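Local coordinates for ECF RNA polymerase sigma factor SigK (Mycobacterium tuberculosis, PDB 4NQW), which probably directs RNA polymerase to specific promoters as an extracytoplasmic function sigma factor, kept inactive by an anti-sigma factor until regulated proteolysis releases it, at residues F43-Y55 / S68-W80. Numbering follows the deposited sequence.
Sequences FAEFYDHTKSRVY and SEETTQEIYLEVW. With CD (cadmium ion), chain E; CD (cadmium ion), chain F.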
ATOM      1  N   PHE A  43     -19.598  -3.555  -6.360  1.00 35.90           N
ATOM      2  CA  PHE A  43     -18.965  -2.583  -5.477  1.00 32.63           C
ATOM      3  C   PHE A  43     -19.259  -2.928  -4.018  1.00 32.36           C
ATOM      4  O   PHE A  43     -18.378  -2.835  -3.162  1.00 34.38           O
ATOM      5  CB  PHE A  43     -19.463  -1.173  -5.809  1.00 29.86           C
ATOM      6  CG  PHE A  43     -18.777  -0.085  -5.031  1.00 27.81           C
ATOM      7  CD1 PHE A  43     -19.498   0.734  -4.171  1.00 26.69           C
ATOM      8  CD2 PHE A  43     -17.411   0.121  -5.159  1.00 27.50           C
ATOM      9  CE1 PHE A  43     -18.869   1.738  -3.456  1.00 25.61           C
ATOM     10  CE2 PHE A  43     -16.775   1.121  -4.445  1.00 26.45           C
ATOM     11  CZ  PHE A  43     -17.507   1.931  -3.592  1.00 25.87           C
ATOM     12  N   ALA A  44     -20.497  -3.335  -3.745  1.00 31.16           N
ATOM     13  CA  ALA A  44     -20.884  -3.826  -2.424  1.00 28.90           C
ATOM     14  C   ALA A  44     -20.097  -5.077  -2.037  1.00 30.15           C
ATOM     15  O   ALA A  44     -19.677  -5.220  -0.889  1.00 31.61           O
ATOM     16  CB  ALA A  44     -22.376  -4.115  -2.383  1.00 24.69           C
ATOM     17  N   GLU A  45     -19.902  -5.979  -2.997  1.00 31.44           N
ATOM     18  CA  GLU A  45     -19.147  -7.209  -2.761  1.00 35.28           C
ATOM     19  C   GLU A  45     -17.640  -6.947  -2.690  1.00 34.22           C
ATOM     20  O   GLU A  45     -16.944  -7.538  -1.863  1.00 32.78           O
ATOM     21  CB  GLU A  45     -19.459  -8.252  -3.839  1.00 41.11           C
ATOM     22  CG  GLU A  45     -18.774  -9.594  -3.610  1.00 46.63           C
ATOM     23  CD  GLU A  45     -19.584 -10.778  -4.112  1.00 51.05           C
ATOM     24  OE1 GLU A  45     -20.735 -10.951  -3.659  1.00 55.88           O
ATOM     25  OE2 GLU A  45     -19.062 -11.545  -4.948  1.00 48.70           O
ATOM     26  N   PHE A  46     -17.146  -6.065  -3.558  1.00 33.63           N
ATOM     27  CA  PHE A  46     -15.747  -5.632  -3.526  1.00 32.07           C
ATOM     28  C   PHE A  46     -15.423  -5.001  -2.178  1.00 28.33           C
ATOM     29  O   PHE A  46     -14.379  -5.281  -1.587  1.00 25.36           O
ATOM     30  CB  PHE A  46     -15.466  -4.628  -4.649  1.00 33.42           C
ATOM     31  CG  PHE A  46     -14.024  -4.209  -4.746  1.00 32.83           C
ATOM     32  CD1 PHE A  46     -13.114  -4.970  -5.470  1.00 32.89           C
ATOM     33  CD2 PHE A  46     -13.577  -3.055  -4.118  1.00 33.55           C
ATOM     34  CE1 PHE A  46     -11.784  -4.591  -5.563  1.00 32.10           C
ATOM     35  CE2 PHE A  46     -12.247  -2.670  -4.208  1.00 33.64           C
ATOM     36  CZ  PHE A  46     -11.350  -3.438  -4.933  1.00 32.47           C
ATOM     37  N   TYR A  47     -16.329  -4.152  -1.700  1.00 26.59           N
ATOM     38  CA  TYR A  47     -16.187  -3.523  -0.392  1.00 24.16           C
ATOM     39  C   TYR A  47     -16.229  -4.556   0.738  1.00 25.56           C
ATOM     40  O   TYR A  47     -15.342  -4.577   1.593  1.00 24.28           O
ATOM     41  CB  TYR A  47     -17.275  -2.465  -0.175  1.00 22.30           C
ATOM     42  CG  TYR A  47     -17.306  -1.950   1.242  1.00 21.56           C
ATOM     43  CD1 TYR A  47     -16.305  -1.110   1.714  1.00 21.84           C
ATOM     44  CD2 TYR A  47     -18.318  -2.326   2.121  1.00 19.53           C
ATOM     45  CE1 TYR A  47     -16.313  -0.647   3.018  1.00 22.42           C
ATOM     46  CE2 TYR A  47     -18.338  -1.866   3.425  1.00 19.26           C
ATOM     47  CZ  TYR A  47     -17.330  -1.029   3.869  1.00 22.49           C
ATOM     48  OH  TYR A  47     -17.334  -0.564   5.161  1.00 25.98           O
ATOM     49  N   ASP A  48     -17.253  -5.409   0.734  1.00 28.10           N
ATOM     50  CA  ASP A  48     -17.441  -6.409   1.798  1.00 34.11           C
ATOM     51  C   ASP A  48     -16.235  -7.329   2.000  1.00 35.88           C
ATOM     52  O   ASP A  48     -15.924  -7.705   3.131  1.00 37.79           O
ATOM     53  CB  ASP A  48     -18.686  -7.271   1.528  1.00 36.12           C
ATOM     54  CG  ASP A  48     -19.973  -6.635   2.037  1.00 39.86           C
ATOM     55  OD1 ASP A  48     -19.912  -5.764   2.932  1.00 37.93           O
ATOM     56  OD2 ASP A  48     -21.058  -7.020   1.545  1.00 44.26           O
ATOM     57  N   HIS A  49     -15.564  -7.687   0.908  1.00 39.50           N
ATOM     58  CA  HIS A  49     -14.454  -8.636   0.959  1.00 44.75           C
ATOM     59  C   HIS A  49     -13.123  -7.981   1.355  1.00 38.47           C
ATOM     60  O   HIS A  49     -12.210  -8.667   1.820  1.00 33.75           O
ATOM     61  CB  HIS A  49     -14.309  -9.352  -0.392  1.00 54.02           C
ATOM     62  CG  HIS A  49     -13.775 -10.746  -0.283  1.00 62.72           C
ATOM     63  ND1 HIS A  49     -14.434 -11.742   0.407  1.00 67.62           N
ATOM     64  CD2 HIS A  49     -12.654 -11.317  -0.785  1.00 67.47           C
ATOM     65  CE1 HIS A  49     -13.737 -12.862   0.333  1.00 70.03           C
ATOM     66  NE2 HIS A  49     -12.654 -12.632  -0.386  1.00 70.18           N
ATOM     67  N   THR A  50     -13.020  -6.662   1.177  1.00 32.68           N
ATOM     68  CA  THR A  50     -11.771  -5.930   1.427  1.00 28.34           C
ATOM     69  C   THR A  50     -11.793  -4.978   2.634  1.00 27.14           C
ATOM     70  O   THR A  50     -10.735  -4.529   3.082  1.00 24.46           O
ATOM     71  CB  THR A  50     -11.369  -5.103   0.188  1.00 25.38           C
ATOM     72  OG1 THR A  50     -12.397  -4.150  -0.119  1.00 23.25           O
ATOM     73  CG2 THR A  50     -11.141  -6.007  -1.017  1.00 24.49           C
ATOM     74  N   LYS A  51     -12.978  -4.682   3.163  1.00 27.81           N
ATOM     75  CA  LYS A  51     -13.144  -3.600   4.146  1.00 27.64           C
ATOM     76  C   LYS A  51     -12.301  -3.729   5.419  1.00 25.65           C
ATOM     77  O   LYS A  51     -11.771  -2.732   5.910  1.00 23.01           O
ATOM     78  CB  LYS A  51     -14.624  -3.414   4.518  1.00 28.70           C
ATOM     79  CG  LYS A  51     -15.289  -4.609   5.188  1.00 31.04           C
ATOM     80  CD  LYS A  51     -16.780  -4.363   5.362  1.00 34.01           C
ATOM     81  CE  LYS A  51     -17.548  -5.643   5.640  1.00 39.48           C
ATOM     82  NZ  LYS A  51     -17.260  -6.187   6.993  1.00 43.59           N
ATOM     83  N   SER A  52     -12.180  -4.944   5.950  1.00 24.85           N
ATOM     84  CA  SER A  52     -11.425  -5.157   7.188  1.00 23.86           C
ATOM     85  C   SER A  52      -9.922  -4.909   7.002  1.00 21.60           C
ATOM     86  O   SER A  52      -9.243  -4.442   7.920  1.00 20.12           O
ATOM     87  CB  SER A  52     -11.665  -6.567   7.742  1.00 24.74           C
ATOM     88  OG  SER A  52     -11.125  -7.555   6.883  1.00 24.88           O
ATOM     89  N   ARG A  53      -9.411  -5.219   5.815  1.00 20.38           N
ATOM     90  CA  ARG A  53      -8.001  -4.988   5.506  1.00 21.85           C
ATOM     91  C   ARG A  53      -7.706  -3.509   5.236  1.00 22.14           C
ATOM     92  O   ARG A  53      -6.661  -3.003   5.649  1.00 22.83           O
ATOM     93  CB  ARG A  53      -7.551  -5.863   4.333  1.00 23.55           C
ATOM     94  CG  ARG A  53      -7.353  -7.324   4.717  1.00 25.52           C
ATOM     95  CD  ARG A  53      -6.706  -8.150   3.614  1.00 28.31           C
ATOM     96  NE  ARG A  53      -7.643  -9.069   2.967  1.00 31.02           N
ATOM     97  CZ  ARG A  53      -8.485  -8.746   1.985  1.00 35.42           C
ATOM     98  NH1 ARG A  53      -8.542  -7.506   1.512  1.00 38.25           N
ATOM     99  NH2 ARG A  53      -9.289  -9.673   1.476  1.00 36.12           N
ATOM    100  N   VAL A  54      -8.618  -2.812   4.558  1.00 20.56           N
ATOM    101  CA  VAL A  54      -8.437  -1.376   4.315  1.00 19.52           C
ATOM    102  C   VAL A  54      -8.590  -0.586   5.616  1.00 20.22           C
ATOM    103  O   VAL A  54      -7.718   0.207   5.975  1.00 20.69           O
ATOM    104  CB  VAL A  54      -9.426  -0.827   3.269  1.00 16.65           C
ATOM    105  CG1 VAL A  54      -9.312   0.691   3.175  1.00 14.32           C
ATOM    106  CG2 VAL A  54      -9.162  -1.458   1.911  1.00 16.60           C
ATOM    107  N   TYR A  55      -9.700  -0.810   6.314  1.00 20.40           N
ATOM    108  CA  TYR A  55      -9.981  -0.100   7.566  1.00 20.76           C
ATOM    109  C   TYR A  55      -8.901  -0.356   8.616  1.00 20.06           C
ATOM    110  O   TYR A  55      -8.484   0.564   9.319  1.00 19.92           O
ATOM    111  CB  TYR A  55     -11.346  -0.511   8.118  1.00 20.48           C
ATOM    112  CG  TYR A  55     -11.741   0.228   9.372  1.00 20.28           C
ATOM    113  CD1 TYR A  55     -12.084   1.576   9.328  1.00 20.77           C
ATOM    114  CD2 TYR A  55     -11.785  -0.422  10.603  1.00 18.36           C
ATOM    115  CE1 TYR A  55     -12.454   2.257  10.476  1.00 19.91           C
ATOM    116  CE2 TYR A  55     -12.152   0.250  11.754  1.00 16.44           C
ATOM    117  CZ  TYR A  55     -12.487   1.587  11.684  1.00 18.48           C
ATOM    118  OH  TYR A  55     -12.852   2.258  12.823  1.00 21.04           O
ATOM    119  N   SER A  68     -10.180   7.660  10.599  1.00 18.14           N
ATOM    120  CA  SER A  68     -10.024   6.378   9.898  1.00 19.53           C
ATOM    121  C   SER A  68     -11.284   5.999   9.116  1.00 20.37           C
ATOM    122  O   SER A  68     -11.197   5.444   8.019  1.00 19.76           O
ATOM    123  CB  SER A  68      -9.657   5.255  10.870  1.00 19.33           C
ATOM    124  OG  SER A  68      -8.347   5.430  11.377  1.00 18.65           O
ATOM    125  N   GLU A  69     -12.447   6.299   9.689  1.00 20.95           N
ATOM    126  CA  GLU A  69     -13.720   6.101   9.002  1.00 22.56           C
ATOM    127  C   GLU A  69     -13.826   7.006   7.774  1.00 21.91           C
ATOM    128  O   GLU A  69     -14.146   6.544   6.681  1.00 20.74           O
ATOM    129  CB  GLU A  69     -14.894   6.360   9.952  1.00 24.50           C
ATOM    130  CG  GLU A  69     -15.058   5.298  11.028  1.00 26.62           C
ATOM    131  CD  GLU A  69     -16.151   5.623  12.037  1.00 29.71           C
ATOM    132  OE1 GLU A  69     -16.875   6.627  11.860  1.00 29.52           O
ATOM    133  OE2 GLU A  69     -16.292   4.865  13.021  1.00 32.20           O
ATOM    134  N   GLU A  70     -13.542   8.292   7.958  1.00 22.64           N
ATOM    135  CA  GLU A  70     -13.621   9.260   6.859  1.00 24.88           C
ATOM    136  C   GLU A  70     -12.626   8.955   5.737  1.00 22.10           C
ATOM    137  O   GLU A  70     -12.960   9.072   4.560  1.00 21.05           O
ATOM    138  CB  GLU A  70     -13.406  10.681   7.377  1.00 28.60           C
ATOM    139  CG  GLU A  70     -14.526  11.163   8.286  1.00 31.68           C
ATOM    140  CD  GLU A  70     -14.371  12.610   8.709  1.00 33.94           C
ATOM    141  OE1 GLU A  70     -13.350  13.242   8.361  1.00 34.79           O
ATOM    142  OE2 GLU A  70     -15.281  13.117   9.393  1.00 34.84           O
ATOM    143  N   THR A  71     -11.409   8.569   6.109  1.00 19.89           N
ATOM    144  CA  THR A  71     -10.384   8.199   5.135  1.00 18.94           C
ATOM    145  C   THR A  71     -10.802   6.959   4.342  1.00 18.58           C
ATOM    146  O   THR A  71     -10.619   6.909   3.128  1.00 17.91           O
ATOM    147  CB  THR A  71      -9.030   7.942   5.822  1.00 19.12           C
ATOM    148  OG1 THR A  71      -8.669   9.084   6.607  1.00 18.27           O
ATOM    149  CG2 THR A  71      -7.934   7.661   4.799  1.00 19.61           C
ATOM    150  N   THR A  72     -11.369   5.969   5.030  1.00 17.51           N
ATOM    151  CA  THR A  72     -11.855   4.750   4.377  1.00 18.75           C
ATOM    152  C   THR A  72     -12.944   5.058   3.344  1.00 19.87           C
ATOM    153  O   THR A  72     -12.966   4.454   2.273  1.00 20.88           O
ATOM    154  CB  THR A  72     -12.362   3.718   5.409  1.00 19.70           C
ATOM    155  OG1 THR A  72     -11.285   3.344   6.279  1.00 19.34           O
ATOM    156  CG2 THR A  72     -12.895   2.465   4.724  1.00 20.57           C
ATOM    157  N   GLN A  73     -13.832   5.999   3.664  1.00 21.58           N
ATOM    158  CA  GLN A  73     -14.851   6.465   2.717  1.00 24.50           C
ATOM    159  C   GLN A  73     -14.221   7.082   1.477  1.00 25.71           C
ATOM    160  O   GLN A  73     -14.621   6.776   0.354  1.00 25.38           O
ATOM    161  CB  GLN A  73     -15.760   7.514   3.355  1.00 26.53           C
ATOM    162  CG  GLN A  73     -16.773   6.970   4.337  1.00 28.53           C
ATOM    163  CD  GLN A  73     -17.686   8.061   4.863  1.00 30.56           C
ATOM    164  OE1 GLN A  73     -17.220   9.068   5.397  1.00 32.87           O
ATOM    165  NE2 GLN A  73     -18.988   7.873   4.707  1.00 30.25           N
ATOM    166  N   GLU A  74     -13.254   7.971   1.693  1.00 27.97           N
ATOM    167  CA  GLU A  74     -12.537   8.614   0.596  1.00 30.40           C
ATOM    168  C   GLU A  74     -11.895   7.569  -0.311  1.00 25.98           C
ATOM    169  O   GLU A  74     -11.912   7.709  -1.532  1.00 24.70           O
ATOM    170  CB  GLU A  74     -11.465   9.568   1.129  1.00 35.92           C
ATOM    171  CG  GLU A  74     -12.010  10.840   1.762  1.00 41.43           C
ATOM    172  CD  GLU A  74     -10.928  11.712   2.383  1.00 46.82           C
ATOM    173  OE1 GLU A  74      -9.727  11.387   2.254  1.00 47.23           O
ATOM    174  OE2 GLU A  74     -11.284  12.733   3.009  1.00 47.17           O
ATOM    175  N   ILE A  75     -11.344   6.519   0.298  1.00 23.01           N
ATOM    176  CA  ILE A  75     -10.666   5.451  -0.438  1.00 21.02           C
ATOM    177  C   ILE A  75     -11.634   4.728  -1.371  1.00 21.07           C
ATOM    178  O   ILE A  75     -11.351   4.576  -2.555  1.00 21.37           O
ATOM    179  CB  ILE A  75      -9.984   4.442   0.515  1.00 20.07           C
ATOM    180  CG1 ILE A  75      -8.813   5.119   1.234  1.00 17.35           C
ATOM    181  CG2 ILE A  75      -9.465   3.235  -0.253  1.00 21.94           C
ATOM    182  CD1 ILE A  75      -8.347   4.422   2.497  1.00 15.07           C
ATOM    183  N   TYR A  76     -12.778   4.303  -0.844  1.00 21.89           N
ATOM    184  CA  TYR A  76     -13.772   3.593  -1.657  1.00 22.11           C
ATOM    185  C   TYR A  76     -14.520   4.503  -2.636  1.00 23.70           C
ATOM    186  O   TYR A  76     -15.041   4.022  -3.645  1.00 23.92           O
ATOM    187  CB  TYR A  76     -14.743   2.804  -0.773  1.00 20.32           C
ATOM    188  CG  TYR A  76     -14.099   1.564  -0.202  1.00 19.93           C
ATOM    189  CD1 TYR A  76     -13.672   1.519   1.122  1.00 20.60           C
ATOM    190  CD2 TYR A  76     -13.884   0.447  -0.998  1.00 19.59           C
ATOM    191  CE1 TYR A  76     -13.064   0.386   1.640  1.00 20.87           C
ATOM    192  CE2 TYR A  76     -13.276  -0.688  -0.491  1.00 19.88           C
ATOM    193  CZ  TYR A  76     -12.869  -0.714   0.827  1.00 20.49           C
ATOM    194  OH  TYR A  76     -12.271  -1.845   1.330  1.00 20.32           O
ATOM    195  N   LEU A  77     -14.560   5.805  -2.356  1.00 25.03           N
ATOM    196  CA  LEU A  77     -15.055   6.771  -3.344  1.00 26.86           C
ATOM    197  C   LEU A  77     -14.081   6.830  -4.523  1.00 26.71           C
ATOM    198  O   LEU A  77     -14.509   6.849  -5.673  1.00 25.84           O
ATOM    199  CB  LEU A  77     -15.254   8.163  -2.721  1.00 27.73           C
ATOM    200  CG  LEU A  77     -16.040   9.245  -3.491  1.00 28.83           C
ATOM    201  CD1 LEU A  77     -15.268   9.801  -4.684  1.00 28.01           C
ATOM    202  CD2 LEU A  77     -17.412   8.755  -3.934  1.00 31.03           C
ATOM    203  N   GLU A  78     -12.776   6.842  -4.241  1.00 28.79           N
ATOM    204  CA  GLU A  78     -11.770   6.803  -5.312  1.00 30.79           C
ATOM    205  C   GLU A  78     -11.808   5.480  -6.078  1.00 32.17           C
ATOM    206  O   GLU A  78     -11.622   5.469  -7.293  1.00 34.13           O
ATOM    207  CB  GLU A  78     -10.350   7.062  -4.787  1.00 30.35           C
ATOM    208  CG  GLU A  78      -9.306   7.090  -5.905  1.00 32.89           C
ATOM    209  CD  GLU A  78      -7.910   7.479  -5.453  1.00 34.52           C
ATOM    210  OE1 GLU A  78      -6.987   7.424  -6.292  1.00 34.29           O
ATOM    211  OE2 GLU A  78      -7.721   7.841  -4.274  1.00 35.43           O
ATOM    212  N   VAL A  79     -12.040   4.373  -5.373  1.00 34.69           N
ATOM    213  CA  VAL A  79     -12.204   3.073  -6.031  1.00 37.59           C
ATOM    214  C   VAL A  79     -13.293   3.199  -7.087  1.00 41.38           C
ATOM    215  O   VAL A  79     -13.071   2.908  -8.258  1.00 41.96           O
ATOM    216  CB  VAL A  79     -12.594   1.949  -5.042  1.00 35.51           C
ATOM    217  CG1 VAL A  79     -12.954   0.667  -5.785  1.00 30.11           C
ATOM    218  CG2 VAL A  79     -11.463   1.672  -4.064  1.00 36.33           C
ATOM    219  N   TRP A  80     -14.464   3.658  -6.654  1.00 43.66           N
ATOM    220  CA  TRP A  80     -15.616   3.845  -7.533  1.00 44.02           C
ATOM    221  C   TRP A  80     -15.316   4.726  -8.745  1.00 44.87           C
ATOM    222  O   TRP A  80     -15.657   4.372  -9.875  1.00 46.29           O
ATOM    223  CB  TRP A  80     -16.763   4.466  -6.739  1.00 43.93           C
ATOM    224  CG  TRP A  80     -18.004   4.686  -7.532  1.00 44.26           C
ATOM    225  CD1 TRP A  80     -18.424   5.854  -8.098  1.00 41.74           C
ATOM    226  CD2 TRP A  80     -18.994   3.708  -7.842  1.00 44.83           C
ATOM    227  NE1 TRP A  80     -19.620   5.662  -8.744  1.00 42.16           N
ATOM    228  CE2 TRP A  80     -19.993   4.351  -8.601  1.00 44.89           C
ATOM    229  CE3 TRP A  80     -19.136   2.346  -7.550  1.00 45.67           C
ATOM    230  CZ2 TRP A  80     -21.116   3.678  -9.077  1.00 46.07           C
ATOM    231  CZ3 TRP A  80     -20.249   1.680  -8.019  1.00 46.18           C
ATOM    232  CH2 TRP A  80     -21.228   2.348  -8.769  1.00 47.66           C
TER
HETATM  233 CD    CD E 203     -18.473   5.516  13.858  1.00 29.34          CD
HETATM  234 CD    CD F 204      -5.204   8.712  -4.960  1.00 46.41          CD
HETATM  235  O   HOH W   1     -17.336   4.716  15.986  1.00 38.81           O
HETATM  236  O   HOH W   2     -19.641   3.393  15.005  1.00 29.13           O
HETATM  237  O   HOH W   3      -5.037  11.059  -6.381  1.00 21.70           O
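Y76 against Y47, with F43 against W80 as a second aromatic pair, makes up much of a buried helix-helix contact in sigma-70 domain 2, the domain that reads the promoter -10 element and helps to melt the DNA. The segments 43-55 and 68-80 cross steeply, their N-to-C directions 134° apart and their axes 10.6 Å apart at closest approach. Y76 is the knob, seated in a hole made by F46, Y47, T50 and V54. With CG anti to its own carbonyl carbon (chi1 -74°), its ring reaches across to the opposite helix. There the edge of Y47 stands almost upright on the face of Y76 in a T-shaped pair, Y47 CD1 lying over the ring centre, 3.6 Å from Y76 CE1; the planes meet at 83°.

The hydroxyl gives the Y76 ring a polar end. Y76 OH donates to T50 OG1 at 2.7 Å, and T50 OG1 in turn donates to F46 O, also at 2.7 Å, so a short relay ties the tyrosine to the facing helix backbone. Just after T50 that helix kinks, at S52 and R53. V54 CG2 packs against the same hydroxyl.

Toward W80, the second T-shaped pair forms: the indole edge points at one face of F43, with W80 CE3 3.5 Å from F43 CG. The rim of the F43 ring also meets V79 CG1 and Y76 O. At the other end, Y55 lies alongside E69, whose carboxylate chelates a cadmium ion through both oxygens, with waters and a polar side chain of another protein's chain as further ligands, and the Y55 ring edge meets T72 OG1.

E70-Q73, the motif that contacts RpoC, lies on helix 65-82. Helix 93-111 packs against T50, I75 and V79, while helix 28-34 borders F46 and T50.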